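Local coordinates for protein putative regulator of transfer genes ArtA (Staphylococcus aureus subsp. aureus USA300, PDB 3GXQ) that binds DNA through a ribbon-helix-helix fold and acts as a master regulator of plasmid transmission genes, at residues E25-K28 against Y29-K33; I45-K48 against G49-I53. All coordinates share one frame; numbering follows the deposited sequence.

Both contacts are local, each made between successive turns of one helix, and they lie on the two helices of the ribbon-helix-helix fold. Contact 1 belongs to helix 20-33 and contact 2 to helix 38-53, the next helix in the chain. Each is partly buried. Each has a Lys-Glu pair four residues apart on its exposed side, meeting through lysine carbons and a carboxylate oxygen. Contact 2 is the more buried and reaches the second subunit with more residues. Its buried side carries Leu46, Gly49 and Leu50, where contact 1 has Ile26 and Ala30. The contacts meet where Ile26 CG2 lies 3.9 Å from Ile45 CD1, and Tyr29 also packs on Ile45 and Lys48.

Contact 1: residues E25-K28 against Y29-K33; sequences EIIK and YAQEK
With chi1 at 179°, Lys28 swings CG to the side away from its own N, while Glu32, one turn on, holds CG beside its own N (chi1 -58°) and extends back toward the lysine. The two chains cross at a slant. Glu32 OE1 meets the lysine stem, 3.0 Å from Lys28 CG. The Lys28 chain then bends at its last two torsions. Its NZ stays 5.0 Å from Glu32 OE1, so the attraction between the charges is probably modest. Ile27 and Gln31 make the neighbouring pair. The CG2 branch of Ile27 meets the amide end of Gln31, with Ile27 CG2 3.5 Å from Gln31 NE2. Four backbone bonds join 25-28 to 29-33. The longest of these runs from Tyr29 N to Glu25 O at 3.2 Å. Ala30 N to Ile26 O and Gln31 N to Ile27 O are each 2.9 Å. Lys33 CG lies over one face of the Tyr29 ring, offset toward its rim. Ile26, Tyr29 and Ala30 face helix 38-53, on Ile45 and Ala41, and Tyr29 OH makes a weak hydrogen bond to Glu44. Ile26 also packs on Leu14 of the second subunit, in its strand 12-18.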
loop_
_atom_site.group_PDB
_atom_site.type_symbol
_atom_site.label_atom_id
_atom_site.label_comp_id
_atom_site.label_asym_id
_atom_site.label_seq_id
_atom_site.Cartn_x
_atom_site.Cartn_y
_atom_site.Cartn_z
ATOM N N GLU B 25 -4.423 -10.611 -4.449
ATOM C CA GLU B 25 -5.636 -10.092 -3.829
ATOM C C GLU B 25 -5.859 -8.637 -4.144
ATOM O O GLU B 25 -7.004 -8.189 -4.249
ATOM C CB GLU B 25 -5.589 -10.298 -2.323
ATOM C CG GLU B 25 -6.246 -11.581 -1.858
ATOM C CD GLU B 25 -5.800 -11.975 -0.465
ATOM O OE1 GLU B 25 -5.731 -11.089 0.412
ATOM O OE2 GLU B 25 -5.525 -13.176 -0.243
ATOM N N ILE B 26 -4.767 -7.892 -4.295
ATOM C CA ILE B 26 -4.886 -6.477 -4.626
ATOM C C ILE B 26 -5.336 -6.422 -6.079
ATOM O O ILE B 26 -6.144 -5.583 -6.455
ATOM C CB ILE B 26 -3.546 -5.724 -4.447
ATOM C CG1 ILE B 26 -3.105 -5.795 -2.974
ATOM C CG2 ILE B 26 -3.715 -4.267 -4.863
ATOM C CD1 ILE B 26 -1.731 -5.243 -2.718
ATOM N N ILE B 27 -4.822 -7.343 -6.886
ATOM C CA ILE B 27 -5.175 -7.409 -8.295
ATOM C C ILE B 27 -6.649 -7.813 -8.485
ATOM O O ILE B 27 -7.355 -7.233 -9.322
ATOM C CB ILE B 27 -4.264 -8.385 -9.047
ATOM C CG1 ILE B 27 -2.874 -7.754 -9.229
ATOM C CG2 ILE B 27 -4.892 -8.760 -10.376
ATOM C CD1 ILE B 27 -1.845 -8.712 -9.829
ATOM N N LYS B 28 -7.124 -8.788 -7.715
ATOM C CA LYS B 28 -8.513 -9.191 -7.843
ATOM C C LYS B 28 -9.401 -7.997 -7.497
ATOM O O LYS B 28 -10.427 -7.801 -8.128
ATOM C CB LYS B 28 -8.825 -10.371 -6.922
ATOM C CG LYS B 28 -10.273 -10.850 -6.981
ATOM C CD LYS B 28 -10.444 -12.166 -6.233
ATOM C CE LYS B 28 -9.625 -13.286 -6.878
ATOM N NZ LYS B 28 -10.171 -13.737 -8.199
ATOM N N TYR B 29 -9.003 -7.194 -6.509
ATOM C CA TYR B 29 -9.780 -6.009 -6.117
ATOM C C TYR B 29 -9.737 -4.956 -7.231
ATOM O O TYR B 29 -10.723 -4.276 -7.499
ATOM C CB TYR B 29 -9.221 -5.393 -4.823
ATOM C CG TYR B 29 -9.969 -4.154 -4.335
ATOM C CD1 TYR B 29 -11.037 -4.261 -3.447
ATOM C CD2 TYR B 29 -9.626 -2.882 -4.787
ATOM C CE1 TYR B 29 -11.744 -3.130 -3.022
ATOM C CE2 TYR B 29 -10.329 -1.744 -4.371
ATOM C CZ TYR B 29 -11.387 -1.875 -3.489
ATOM O OH TYR B 29 -12.094 -0.751 -3.087
ATOM N N ALA B 30 -8.580 -4.820 -7.870
ATOM C CA ALA B 30 -8.411 -3.858 -8.951
ATOM C C ALA B 30 -9.315 -4.254 -10.120
ATOM O O ALA B 30 -9.923 -3.410 -10.781
ATOM C CB ALA B 30 -6.947 -3.822 -9.390
ATOM N N GLN B 31 -9.407 -5.553 -10.366
ATOM C CA GLN B 31 -10.252 -6.058 -11.433
ATOM C C GLN B 31 -11.729 -5.761 -11.158
ATOM O O GLN B 31 -12.438 -5.246 -12.024
ATOM C CB GLN B 31 -10.039 -7.567 -11.591
ATOM C CG GLN B 31 -8.691 -7.939 -12.175
ATOM C CD GLN B 31 -8.427 -9.424 -12.102
ATOM O OE1 GLN B 31 -9.244 -10.184 -11.574
ATOM N NE2 GLN B 31 -7.275 -9.851 -12.626
ATOM N N GLU B 32 -12.179 -6.055 -9.943
ATOM C CA GLU B 32 -13.568 -5.842 -9.548
ATOM C C GLU B 32 -13.959 -4.370 -9.397
ATOM O O GLU B 32 -15.105 -3.995 -9.680
ATOM C CB GLU B 32 -13.835 -6.564 -8.222
ATOM C CG GLU B 32 -13.568 -8.067 -8.267
ATOM C CD GLU B 32 -13.401 -8.675 -6.881
ATOM O OE1 GLU B 32 -13.105 -9.886 -6.791
ATOM O OE2 GLU B 32 -13.560 -7.940 -5.881
ATOM N N LYS B 33 -13.007 -3.540 -8.975
ATOM C CA LYS B 33 -13.295 -2.133 -8.738
ATOM C C LYS B 33 -12.612 -1.060 -9.572
ATOM O O LYS B 33 -13.226 -0.040 -9.851
ATOM C CB LYS B 33 -13.029 -1.797 -7.261
ATOM C CG LYS B 33 -14.029 -2.370 -6.271
ATOM C CD LYS B 33 -15.405 -1.748 -6.445
ATOM C CE LYS B 33 -16.395 -2.320 -5.450
ATOM N NZ LYS B 33 -16.548 -3.788 -5.645
#

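Contact 2: residues I45-K48 against G49-I53; sequences ILKK and GLEQI
The last turns of helix 38-53, the second helix of the ribbon-helix-helix fold, bring Lys47 against Glu51. Their side chains cross at about a right angle. Glu51 OE1 lies 3.3 Å from Lys47 CE, and Glu51 CG also touches that carbon. The bend of the lysine chain at chi2 (53°) turns CE toward the glutamate. The charged ends remain beyond a salt bridge, with Lys47 NZ 4.4 Å from Glu51 OE1. On the buried side, Leu50 lays its CG 3.3 Å from Leu46 O. That same oxygen accepts the Leu50 N hydrogen bond at 2.8 Å, so the leucine side chain lies beside its own backbone bond. Gly49 N bonds to Ile45 O at 3.0 Å. The last bond, Gln52 N to Lys48 O, is the longest of the four at 3.3 Å. The Gln52 chain bends at chi2 and sets the face of its amide over Lys48 O, so NE2 is near this oxygen but its N-H bonds point elsewhere. Ile45 and Lys48 face helix 20-33 of the same chain. Leu46 packs on Met22 of helix 20-33 in the second subunit, while Lys48 and Ile53 pack on Gln52 and Lys48 of that subunit's helix 38-53.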
loop_
_atom_site.group_PDB
_atom_site.type_symbol
_atom_site.label_atom_id
_atom_site.label_comp_id
_atom_site.label_asym_id
_atom_site.label_seq_id
_atom_site.Cartn_x
_atom_site.Cartn_y
_atom_site.Cartn_z
ATOM N N ILE B 45 -7.147 0.661 -0.871
ATOM C CA ILE B 45 -6.909 -0.350 0.145
ATOM C C ILE B 45 -6.064 0.220 1.272
ATOM O O ILE B 45 -6.384 0.061 2.448
ATOM C CB ILE B 45 -6.213 -1.562 -0.475
ATOM C CG1 ILE B 45 -7.159 -2.196 -1.499
ATOM C CG2 ILE B 45 -5.803 -2.567 0.605
ATOM C CD1 ILE B 45 -6.510 -3.272 -2.359
ATOM N N LEU B 46 -4.982 0.896 0.914
ATOM C CA LEU B 46 -4.122 1.491 1.916
ATOM C C LEU B 46 -4.904 2.493 2.765
ATOM O O LEU B 46 -4.723 2.572 3.978
ATOM C CB LEU B 46 -2.926 2.182 1.248
ATOM C CG LEU B 46 -1.767 1.276 0.818
ATOM C CD1 LEU B 46 -0.783 2.049 -0.042
ATOM C CD2 LEU B 46 -1.064 0.726 2.050
ATOM N N LYS B 47 -5.783 3.253 2.124
ATOM C CA LYS B 47 -6.563 4.253 2.833
ATOM C C LYS B 47 -7.503 3.618 3.856
ATOM O O LYS B 47 -7.677 4.140 4.955
ATOM C CB LYS B 47 -7.360 5.106 1.841
ATOM C CG LYS B 47 -8.212 6.165 2.513
ATOM C CD LYS B 47 -7.364 7.015 3.456
ATOM C CE LYS B 47 -8.216 7.948 4.299
ATOM N NZ LYS B 47 -7.360 8.815 5.165
ATOM N N LYS B 48 -8.113 2.493 3.500
ATOM C CA LYS B 48 -9.002 1.823 4.426
ATOM C C LYS B 48 -8.173 1.320 5.596
ATOM O O LYS B 48 -8.600 1.395 6.749
ATOM C CB LYS B 48 -9.704 0.653 3.743
ATOM C CG LYS B 48 -10.631 1.069 2.618
ATOM C CD LYS B 48 -11.128 -0.149 1.838
ATOM C CE LYS B 48 -12.057 0.241 0.692
ATOM N NZ LYS B 48 -13.303 0.907 1.169
ATOM N N GLY B 49 -6.981 0.814 5.296
ATOM C CA GLY B 49 -6.116 0.306 6.345
ATOM C C GLY B 49 -5.681 1.406 7.289
ATOM O O GLY B 49 -5.602 1.205 8.504
ATOM N N LEU B 50 -5.389 2.573 6.723
ATOM C CA LEU B 50 -4.961 3.724 7.507
ATOM C C LEU B 50 -6.102 4.241 8.375
ATOM O O LEU B 50 -5.879 4.720 9.483
ATOM C CB LEU B 50 -4.451 4.835 6.582
ATOM C CG LEU B 50 -3.068 4.560 5.983
ATOM C CD1 LEU B 50 -2.783 5.532 4.868
ATOM C CD2 LEU B 50 -2.011 4.663 7.072
ATOM N N GLU B 51 -7.325 4.141 7.861
ATOM C CA GLU B 51 -8.503 4.582 8.598
ATOM C C GLU B 51 -8.706 3.745 9.862
ATOM O O GLU B 51 -9.236 4.236 10.856
ATOM C CB GLU B 51 -9.736 4.532 7.690
ATOM C CG GLU B 51 -9.851 5.771 6.804
ATOM C CD GLU B 51 -10.918 5.656 5.735
ATOM O OE1 GLU B 51 -11.177 6.667 5.050
ATOM O OE2 GLU B 51 -11.493 4.560 5.568
ATOM N N GLN B 52 -8.291 2.481 9.826
ATOM C CA GLN B 52 -8.388 1.637 11.013
ATOM C C GLN B 52 -7.491 2.340 12.030
ATOM O O GLN B 52 -7.968 3.021 12.943
ATOM C CB GLN B 52 -7.834 0.233 10.749
ATOM C CG GLN B 52 -8.875 -0.807 10.404
ATOM C CD GLN B 52 -9.051 -1.001 8.912
ATOM O OE1 GLN B 52 -10.174 -1.082 8.418
ATOM N NE2 GLN B 52 -7.940 -1.093 8.187
ATOM N N ILE B 53 -6.185 2.169 11.833
ATOM C CA ILE B 53 -5.143 2.768 12.658
ATOM C C ILE B 53 -5.623 3.998 13.429
ATOM O O ILE B 53 -6.124 3.897 14.543
ATOM C CB ILE B 53 -3.937 3.189 11.776
ATOM C CG1 ILE B 53 -3.535 2.036 10.851
ATOM C CG2 ILE B 53 -2.774 3.639 12.653
ATOM C CD1 ILE B 53 -3.159 0.761 11.563
#